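AimR transcriptional regulator (Bacillus phage phi3T, PDB 5ZVV) activates transcription of the aimX locus as a homodimer in the phage lysis-lysogeny switch, and is turned into an inactive monomer by the arbitrium peptide. Local coordinates at the interface of chains A and B. Residues are numbered along the deposited sequence; one frame, centred on the assembly and turned at random. Chains: chain A/B, AimR transcriptional regulator.

Contact 1: the interface of chains A and B. Residues chain A 131, 134-135; chain B 134-135, 137-138, 155.
B:Ile134 points CG2 directly away from its own backbone N, while its CG1 branch stays extended to CD1 (chi2 -180°). The two branches therefore reach chain A at different places. This is a helix-to-helix contact in the dimer of an AimR receptor, a member of the helical-repeat RRNPP family of peptide-sensing regulators. Helix 130-139 of one chain meets helix 130-139 of the other.

The CG2 methyl of B:Ile134 presses on CG of A:Arg135 at 3.5 Å. The two side chains meet at about a right angle. The CD1 methyl of B:Ile134 touches CD1 of A:Ile134 at 3.9 Å. The same CD1 of B:Ile134 also lies 3.9 Å from the amide nitrogen ND2 of A:Asn131. The CD1 methyl of B:Leu155, from helix 145-161, lies 4.0 Å from the same ND2 of A:Asn131.

The two arginines behave differently. A:Arg135 is extended from CG to NE, and its aliphatic stem runs past B:Ile134 towards B:Gly138. CD of A:Arg135 lies 4.2 Å from CA of B:Gly138, where the lack of a side chain may leave room for it. B:Arg135 is bent at chi2 (118°) and chi3 (129°). Its stem crosses A:Ile134, with CD of B:Arg135 3.7 Å from the CG2 methyl of A:Ile134. CD of B:Arg135 also sits 3.3 Å from the backbone O of A:Ile134.

Contact 2: the interface of chains A and B. Residues chain A 352, 379, 382; chain B 349, 352.
A:Leu379, near the end of helix 374-380, keeps helical backbone angles and turns its carbonyl O towards B:Lys352, whereas A:Ile382 is more extended (phi -126°) as the last residue of the chain. The contact joins the C-terminal tail of one AimR subunit to helix 341-353 of the other. AimR is a helical-repeat receptor of the RRNPP family.

B:Lys352 is the central group. Its chain runs straight as far as CE and then bends at chi4 (-66°). CE of B:Lys352 comes 3.3 Å from the backbone O of A:Leu379. The bend swings the amine NZ of B:Lys352 to the terminal group of A:Ile382, 3.7 Å from O of A:Ile382. This is a loose approach. An opposite charge at the chain end would probably favour it.

A:Ile382 meets the same lysine with its side chain. CD1 of A:Ile382 touches CD of B:Lys352 at 3.6 Å, and the two side chains cross at about a right angle. With chi1 at 46°, CG1 of A:Ile382 lies between its backbone N and carbonyl carbon and carries CD1 onto the lysine.

The equivalent A:Lys352 crosses B:Lys352 at about a right angle, and its NZ lies 3.9 Å from NZ of B:Lys352. The same A:Lys352 NZ is 3.0 Å from O of A:Ile382, so both amines gather round the chain end.

Beside them, the CD2 methyl of A:Leu379 rests on CG of B:Arg349 at 4.0 Å. NE of B:Arg349 lies 4.1 Å from the same CD2 of A:Leu379.

Contact 3: the interface of chains A and B. Residues chain A 345, 372-373, 376-377; chain B 373, 375-376, 379.
The phenol ring of A:Tyr345 offers one face to chain B, and B:Glu375, B:Leu376 and B:Leu379 all approach from that side. B:Leu379 lies over one margin of the ring, its CD1 methyl 3.6 Å from CD1 of A:Tyr345. Over the opposite margin lies the aliphatic stem of B:Glu375, with its CG 3.6 Å from CZ of A:Tyr345. B:Leu376 comes in near the hydroxyl end, its CD1 methyl 4.1 Å from CE1 of A:Tyr345.

The carboxylate of B:Glu375 stands almost perpendicular to the ring, at 86°. OE2 of B:Glu375 takes a weak hydrogen bond of 3.5 Å from the phenol OH of A:Tyr345. The chi1 of B:Glu375 is an unusual 35°, which brings its CB and CG against the ring. The chain then bends at chi2, carrying the carboxylate past the hydroxyl. Tyrosine and glutamate therefore meet mainly through the ring and the stem.

Further along, the two copies of Leu376 meet at about a right angle. The CD2 methyl of B:Leu376 touches CD1 of A:Leu376 at 3.8 Å. The same CD2 methyl of B:Leu376 also reaches CB of A:Ala372, at 4.1 Å.

Helix 374-380 of chain B is thus held between helix 341-353 and helix 374-380 of chain A. This largely apolar patch joins the C-terminal ends of the subunits in the active AimR dimer.

Contact 1: the interface of chains A and B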
ATOM      1  N   ASN A 131       6.422   9.825  -5.148  1.00 45.52           N
ATOM      2  CA  ASN A 131       6.808   9.475  -6.509  1.00 44.89           C
ATOM      3  C   ASN A 131       7.785  10.493  -7.084  1.00 47.06           C
ATOM      4  O   ASN A 131       8.682  10.121  -7.849  1.00 39.66           O
ATOM      5  CB  ASN A 131       5.567   9.354  -7.396  1.00 46.74           C
ATOM      6  CG  ASN A 131       4.710   8.160  -7.035  1.00 51.29           C
ATOM      7  OD1 ASN A 131       4.814   7.614  -5.935  1.00 48.74           O
ATOM      8  ND2 ASN A 131       3.859   7.740  -7.965  1.00 53.48           N
ATOM      9  N   ILE A 134      10.984   9.427  -5.861  1.00 34.20           N
ATOM     10  CA  ILE A 134      11.488   8.281  -6.609  1.00 36.87           C
ATOM     11  C   ILE A 134      12.099   8.732  -7.934  1.00 35.94           C
ATOM     12  O   ILE A 134      13.184   8.279  -8.320  1.00 33.40           O
ATOM     13  CB  ILE A 134      10.363   7.251  -6.813  1.00 39.50           C
ATOM     14  CG1 ILE A 134       9.865   6.739  -5.458  1.00 35.74           C
ATOM     15  CG2 ILE A 134      10.843   6.095  -7.682  1.00 38.22           C
ATOM     16  CD1 ILE A 134       8.712   5.767  -5.552  1.00 38.66           C
ATOM     17  N   ARG A 135      11.422   9.641  -8.642  1.00 39.36           N
ATOM     18  CA  ARG A 135      11.948  10.139  -9.912  1.00 39.11           C
ATOM     19  C   ARG A 135      13.232  10.931  -9.703  1.00 38.92           C
ATOM     20  O   ARG A 135      14.238  10.692 -10.381  1.00 42.28           O
ATOM     21  CB  ARG A 135      10.900  10.998 -10.618  1.00 43.39           C
ATOM     22  CG  ARG A 135       9.625  10.259 -10.961  1.00 41.53           C
ATOM     23  CD  ARG A 135       8.673  11.130 -11.760  1.00 46.68           C
ATOM     24  NE  ARG A 135       7.303  10.634 -11.677  1.00 51.50           N
ATOM     25  CZ  ARG A 135       6.376  11.140 -10.871  1.00 51.44           C
ATOM     26  NH1 ARG A 135       6.668  12.167 -10.085  1.00 54.72           N
ATOM     27  NH2 ARG A 135       5.155  10.624 -10.853  1.00 59.38           N
TER
ATOM     28  N   ILE B 134       8.624   4.219 -12.508  1.00 34.04           N
ATOM     29  CA  ILE B 134       8.373   5.613 -12.147  1.00 36.61           C
ATOM     30  C   ILE B 134       9.512   6.501 -12.639  1.00 36.66           C
ATOM     31  O   ILE B 134       9.288   7.560 -13.242  1.00 37.66           O
ATOM     32  CB  ILE B 134       8.160   5.740 -10.626  1.00 37.58           C
ATOM     33  CG1 ILE B 134       6.891   4.995 -10.207  1.00 36.27           C
ATOM     34  CG2 ILE B 134       8.082   7.195 -10.203  1.00 36.73           C
ATOM     35  CD1 ILE B 134       6.596   5.068  -8.729  1.00 25.74           C
ATOM     36  N   ARG B 135      10.743   6.054 -12.409  1.00 37.19           N
ATOM     37  CA  ARG B 135      11.919   6.798 -12.842  1.00 43.45           C
ATOM     38  C   ARG B 135      11.967   6.937 -14.365  1.00 40.92           C
ATOM     39  O   ARG B 135      12.060   8.047 -14.890  1.00 45.51           O
ATOM     40  CB  ARG B 135      13.196   6.123 -12.336  1.00 35.77           C
ATOM     41  CG  ARG B 135      13.641   6.590 -10.960  1.00 41.01           C
ATOM     42  CD  ARG B 135      13.627   5.448  -9.958  1.00 44.80           C
ATOM     43  NE  ARG B 135      14.888   5.346  -9.228  1.00 45.04           N
ATOM     44  CZ  ARG B 135      15.390   4.207  -8.760  1.00 51.61           C
ATOM     45  NH1 ARG B 135      16.544   4.208  -8.107  1.00 53.48           N
ATOM     46  NH2 ARG B 135      14.738   3.067  -8.944  1.00 45.79           N
ATOM     47  N   SER B 137       9.631   6.595 -16.499  1.00 47.40           N
ATOM     48  CA  SER B 137       8.565   7.510 -16.895  1.00 43.75           C
ATOM     49  C   SER B 137       8.993   8.953 -16.686  1.00 44.66           C
ATOM     50  O   SER B 137       8.620   9.840 -17.463  1.00 46.27           O
ATOM     51  CB  SER B 137       7.289   7.212 -16.108  1.00 39.73           C
ATOM     52  OG  SER B 137       7.445   7.561 -14.745  1.00 44.59           O
ATOM     53  N   GLY B 138       9.782   9.207 -15.640  1.00 50.94           N
ATOM     54  CA  GLY B 138      10.390  10.518 -15.492  1.00 51.02           C
ATOM     55  C   GLY B 138      11.345  10.858 -16.621  1.00 54.47           C
ATOM     56  O   GLY B 138      11.594  12.034 -16.895  1.00 51.64           O
ATOM     57  N   LEU B 155       0.293   2.696 -13.413  1.00 27.31           N
ATOM     58  CA  LEU B 155       0.797   2.345 -12.091  1.00 29.88           C
ATOM     59  C   LEU B 155      -0.262   1.632 -11.262  1.00 25.68           C
ATOM     60  O   LEU B 155       0.076   0.785 -10.428  1.00 27.70           O
ATOM     61  CB  LEU B 155       1.284   3.599 -11.362  1.00 28.96           C
ATOM     62  CG  LEU B 155       2.410   4.402 -12.018  1.00 27.27           C
ATOM     63  CD1 LEU B 155       2.737   5.634 -11.189  1.00 30.60           C
ATOM     64  CD2 LEU B 155       3.647   3.542 -12.207  1.00 28.62           C
TER

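Contact 2: the interface of chains A and B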
ATOM      1  N   LYS A 352      -9.724  -0.622  13.208  1.00 28.67           N
ATOM      2  CA  LYS A 352      -9.620  -1.401  11.979  1.00 33.19           C
ATOM      3  C   LYS A 352      -9.204  -0.524  10.807  1.00 32.88           C
ATOM      4  O   LYS A 352      -8.325  -0.896  10.021  1.00 31.32           O
ATOM      5  CB  LYS A 352     -10.950  -2.091  11.681  1.00 31.65           C
ATOM      6  CG  LYS A 352     -11.230  -3.304  12.542  1.00 32.20           C
ATOM      7  CD  LYS A 352     -10.402  -4.493  12.095  1.00 37.30           C
ATOM      8  CE  LYS A 352     -10.911  -5.770  12.734  1.00 34.72           C
ATOM      9  NZ  LYS A 352     -10.232  -6.982  12.200  1.00 37.98           N
ATOM     10  N   LEU A 379     -12.410 -13.373  16.932  1.00 34.15           N
ATOM     11  CA  LEU A 379     -12.511 -13.229  15.484  1.00 35.73           C
ATOM     12  C   LEU A 379     -12.450 -11.766  15.062  1.00 35.33           C
ATOM     13  O   LEU A 379     -11.918 -11.453  13.990  1.00 37.37           O
ATOM     14  CB  LEU A 379     -13.799 -13.878  14.978  1.00 32.23           C
ATOM     15  CG  LEU A 379     -13.912 -15.395  15.156  1.00 37.78           C
ATOM     16  CD1 LEU A 379     -15.290 -15.877  14.729  1.00 38.04           C
ATOM     17  CD2 LEU A 379     -12.821 -16.117  14.375  1.00 32.09           C
ATOM     18  N   ILE A 382      -8.775 -10.018  14.659  1.00 39.20           N
ATOM     19  CA  ILE A 382      -7.924 -10.296  13.512  1.00 37.55           C
ATOM     20  C   ILE A 382      -8.711 -10.164  12.212  1.00 38.00           C
ATOM     21  O   ILE A 382      -8.435  -9.285  11.395  1.00 36.25           O
ATOM     22  CB  ILE A 382      -7.281 -11.689  13.640  1.00 37.71           C
ATOM     23  CG1 ILE A 382      -8.326 -12.732  14.048  1.00 37.90           C
ATOM     24  CG2 ILE A 382      -6.143 -11.652  14.647  1.00 37.43           C
ATOM     25  CD1 ILE A 382      -8.970 -13.454  12.885  1.00 38.62           C
TER
ATOM     26  N   ARG B 349     -11.797 -17.497   9.542  1.00 30.57           N
ATOM     27  CA  ARG B 349     -10.361 -17.236   9.593  1.00 29.42           C
ATOM     28  C   ARG B 349      -9.724 -17.359   8.216  1.00 31.85           C
ATOM     29  O   ARG B 349      -8.816 -16.591   7.875  1.00 32.66           O
ATOM     30  CB  ARG B 349      -9.682 -18.183  10.583  1.00 35.34           C
ATOM     31  CG  ARG B 349     -10.122 -17.999  12.027  1.00 35.57           C
ATOM     32  CD  ARG B 349      -9.289 -18.850  12.970  1.00 38.43           C
ATOM     33  NE  ARG B 349      -9.835 -18.859  14.324  1.00 41.16           N
ATOM     34  CZ  ARG B 349     -10.661 -19.791  14.789  1.00 49.59           C
ATOM     35  NH1 ARG B 349     -11.035 -20.798  14.008  1.00 50.05           N
ATOM     36  NH2 ARG B 349     -11.111 -19.724  16.035  1.00 50.61           N
ATOM     37  N   LYS B 352     -10.600 -14.352   6.163  1.00 29.95           N
ATOM     38  CA  LYS B 352      -9.799 -13.206   6.579  1.00 35.19           C
ATOM     39  C   LYS B 352      -8.364 -13.322   6.081  1.00 38.15           C
ATOM     40  O   LYS B 352      -7.770 -12.326   5.650  1.00 36.20           O
ATOM     41  CB  LYS B 352      -9.831 -13.065   8.099  1.00 33.16           C
ATOM     42  CG  LYS B 352     -11.082 -12.397   8.633  1.00 31.20           C
ATOM     43  CD  LYS B 352     -11.082 -12.381  10.151  1.00 36.10           C
ATOM     44  CE  LYS B 352     -12.162 -11.463  10.701  1.00 37.02           C
ATOM     45  NZ  LYS B 352     -11.893 -10.036  10.369  1.00 38.30           N
TER

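Contact 3: the interface of chains A and B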
ATOM      1  N   TYR A 345     -18.070  -0.271  19.560  1.00 31.00           N
ATOM      2  CA  TYR A 345     -18.136  -0.702  18.167  1.00 29.49           C
ATOM      3  C   TYR A 345     -17.434   0.297  17.255  1.00 28.21           C
ATOM      4  O   TYR A 345     -16.649  -0.085  16.378  1.00 30.35           O
ATOM      5  CB  TYR A 345     -19.594  -0.887  17.739  1.00 29.37           C
ATOM      6  CG  TYR A 345     -20.367  -1.910  18.548  1.00 34.54           C
ATOM      7  CD1 TYR A 345     -19.713  -2.939  19.215  1.00 37.10           C
ATOM      8  CD2 TYR A 345     -21.752  -1.845  18.640  1.00 34.06           C
ATOM      9  CE1 TYR A 345     -20.417  -3.875  19.953  1.00 36.75           C
ATOM     10  CE2 TYR A 345     -22.463  -2.774  19.376  1.00 34.44           C
ATOM     11  CZ  TYR A 345     -21.790  -3.786  20.029  1.00 37.04           C
ATOM     12  OH  TYR A 345     -22.494  -4.713  20.762  1.00 43.49           O
ATOM     13  N   ALA A 372     -19.513 -10.382  26.395  1.00 51.11           N
ATOM     14  CA  ALA A 372     -19.564 -10.724  24.983  1.00 43.62           C
ATOM     15  C   ALA A 372     -18.924 -12.089  24.747  1.00 48.97           C
ATOM     16  O   ALA A 372     -18.079 -12.549  25.519  1.00 45.45           O
ATOM     17  CB  ALA A 372     -18.860  -9.662  24.138  1.00 41.48           C
ATOM     18  N   ASP A 373     -19.347 -12.737  23.663  1.00 44.43           N
ATOM     19  CA  ASP A 373     -18.785 -14.029  23.292  1.00 39.63           C
ATOM     20  C   ASP A 373     -17.303 -13.880  22.975  1.00 39.88           C
ATOM     21  O   ASP A 373     -16.928 -13.198  22.016  1.00 40.45           O
ATOM     22  CB  ASP A 373     -19.541 -14.602  22.093  1.00 42.71           C
ATOM     23  CG  ASP A 373     -19.205 -16.059  21.826  1.00 43.25           C
ATOM     24  OD1 ASP A 373     -18.252 -16.587  22.434  1.00 43.79           O
ATOM     25  OD2 ASP A 373     -19.908 -16.682  21.004  1.00 50.38           O
ATOM     26  N   LEU A 376     -16.249 -14.741  19.354  1.00 39.53           N
ATOM     27  CA  LEU A 376     -16.553 -13.673  18.408  1.00 37.04           C
ATOM     28  C   LEU A 376     -15.583 -12.511  18.566  1.00 37.04           C
ATOM     29  O   LEU A 376     -15.130 -11.931  17.573  1.00 35.51           O
ATOM     30  CB  LEU A 376     -17.996 -13.200  18.589  1.00 31.27           C
ATOM     31  CG  LEU A 376     -19.083 -14.242  18.325  1.00 35.95           C
ATOM     32  CD1 LEU A 376     -20.459 -13.595  18.308  1.00 32.87           C
ATOM     33  CD2 LEU A 376     -18.816 -14.978  17.022  1.00 36.38           C
ATOM     34  N   LEU A 377     -15.243 -12.164  19.810  1.00 36.25           N
ATOM     35  CA  LEU A 377     -14.270 -11.101  20.043  1.00 32.72           C
ATOM     36  C   LEU A 377     -12.906 -11.468  19.475  1.00 33.38           C
ATOM     37  O   LEU A 377     -12.221 -10.621  18.891  1.00 33.57           O
ATOM     38  CB  LEU A 377     -14.166 -10.804  21.538  1.00 34.81           C
ATOM     39  CG  LEU A 377     -15.440 -10.305  22.219  1.00 38.61           C
ATOM     40  CD1 LEU A 377     -15.196 -10.100  23.702  1.00 35.45           C
ATOM     41  CD2 LEU A 377     -15.934  -9.021  21.571  1.00 34.05           C
TER
ATOM     42  N   ASP B 373     -24.552 -12.901  18.374  1.00 42.64           N
ATOM     43  CA  ASP B 373     -24.773 -11.463  18.449  1.00 44.32           C
ATOM     44  C   ASP B 373     -24.500 -10.820  17.095  1.00 39.62           C
ATOM     45  O   ASP B 373     -23.404 -10.960  16.544  1.00 37.25           O
ATOM     46  CB  ASP B 373     -23.879 -10.856  19.528  1.00 45.35           C
ATOM     47  CG  ASP B 373     -24.276  -9.440  19.884  1.00 42.23           C
ATOM     48  OD1 ASP B 373     -25.221  -8.910  19.265  1.00 45.47           O
ATOM     49  OD2 ASP B 373     -23.642  -8.857  20.790  1.00 49.47           O
ATOM     50  N   GLU B 375     -24.259  -7.591  15.988  1.00 40.23           N
ATOM     51  CA  GLU B 375     -23.303  -6.494  15.845  1.00 39.71           C
ATOM     52  C   GLU B 375     -21.867  -6.998  15.887  1.00 37.39           C
ATOM     53  O   GLU B 375     -21.000  -6.493  15.161  1.00 38.65           O
ATOM     54  CB  GLU B 375     -23.543  -5.435  16.921  1.00 49.94           C
ATOM     55  CG  GLU B 375     -24.005  -5.981  18.263  1.00 50.90           C
ATOM     56  CD  GLU B 375     -25.459  -5.659  18.556  1.00 50.76           C
ATOM     57  OE1 GLU B 375     -26.345  -6.185  17.848  1.00 58.33           O
ATOM     58  OE2 GLU B 375     -25.713  -4.870  19.491  1.00 56.80           O
ATOM     59  N   LEU B 376     -21.599  -8.001  16.722  1.00 35.66           N
ATOM     60  CA  LEU B 376     -20.282  -8.628  16.728  1.00 31.00           C
ATOM     61  C   LEU B 376     -19.975  -9.259  15.375  1.00 34.18           C
ATOM     62  O   LEU B 376     -18.854  -9.148  14.862  1.00 34.71           O
ATOM     63  CB  LEU B 376     -20.201  -9.678  17.843  1.00 32.64           C
ATOM     64  CG  LEU B 376     -19.784  -9.250  19.258  1.00 35.81           C
ATOM     65  CD1 LEU B 376     -20.516  -8.006  19.744  1.00 38.34           C
ATOM     66  CD2 LEU B 376     -19.990 -10.390  20.247  1.00 40.42           C
ATOM     67  N   LEU B 379     -18.949  -6.743  13.052  1.00 33.77           N
ATOM     68  CA  LEU B 379     -17.565  -6.351  13.301  1.00 32.49           C
ATOM     69  C   LEU B 379     -16.582  -7.383  12.758  1.00 38.07           C
ATOM     70  O   LEU B 379     -15.439  -7.037  12.434  1.00 35.85           O
ATOM     71  CB  LEU B 379     -17.334  -6.135  14.797  1.00 29.61           C
ATOM     72  CG  LEU B 379     -18.162  -5.030  15.456  1.00 35.46           C
ATOM     73  CD1 LEU B 379     -17.873  -4.966  16.947  1.00 32.88           C
ATOM     74  CD2 LEU B 379     -17.905  -3.682  14.795  1.00 38.48           C
TER

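Contacts 2 and 3 are neighbours, with C-alpha centres about 12 Å apart. Both use helices 341-353 and 374-380, and Leu379 serves both: its chain A copy in contact 2, its chain B copy in contact 3. Together they form a C-terminal junction. Contact 1 is separate, about 35 Å from contact 2 and 45 Å from contact 3, and is built mainly from helix 130-139. The subunits are thus joined at two distant places along the chain. Because the arbitrium peptide converts the dimer into monomers, peptide-driven shifts between these regions could plausibly disrupt both junctions; this structure alone does not show it.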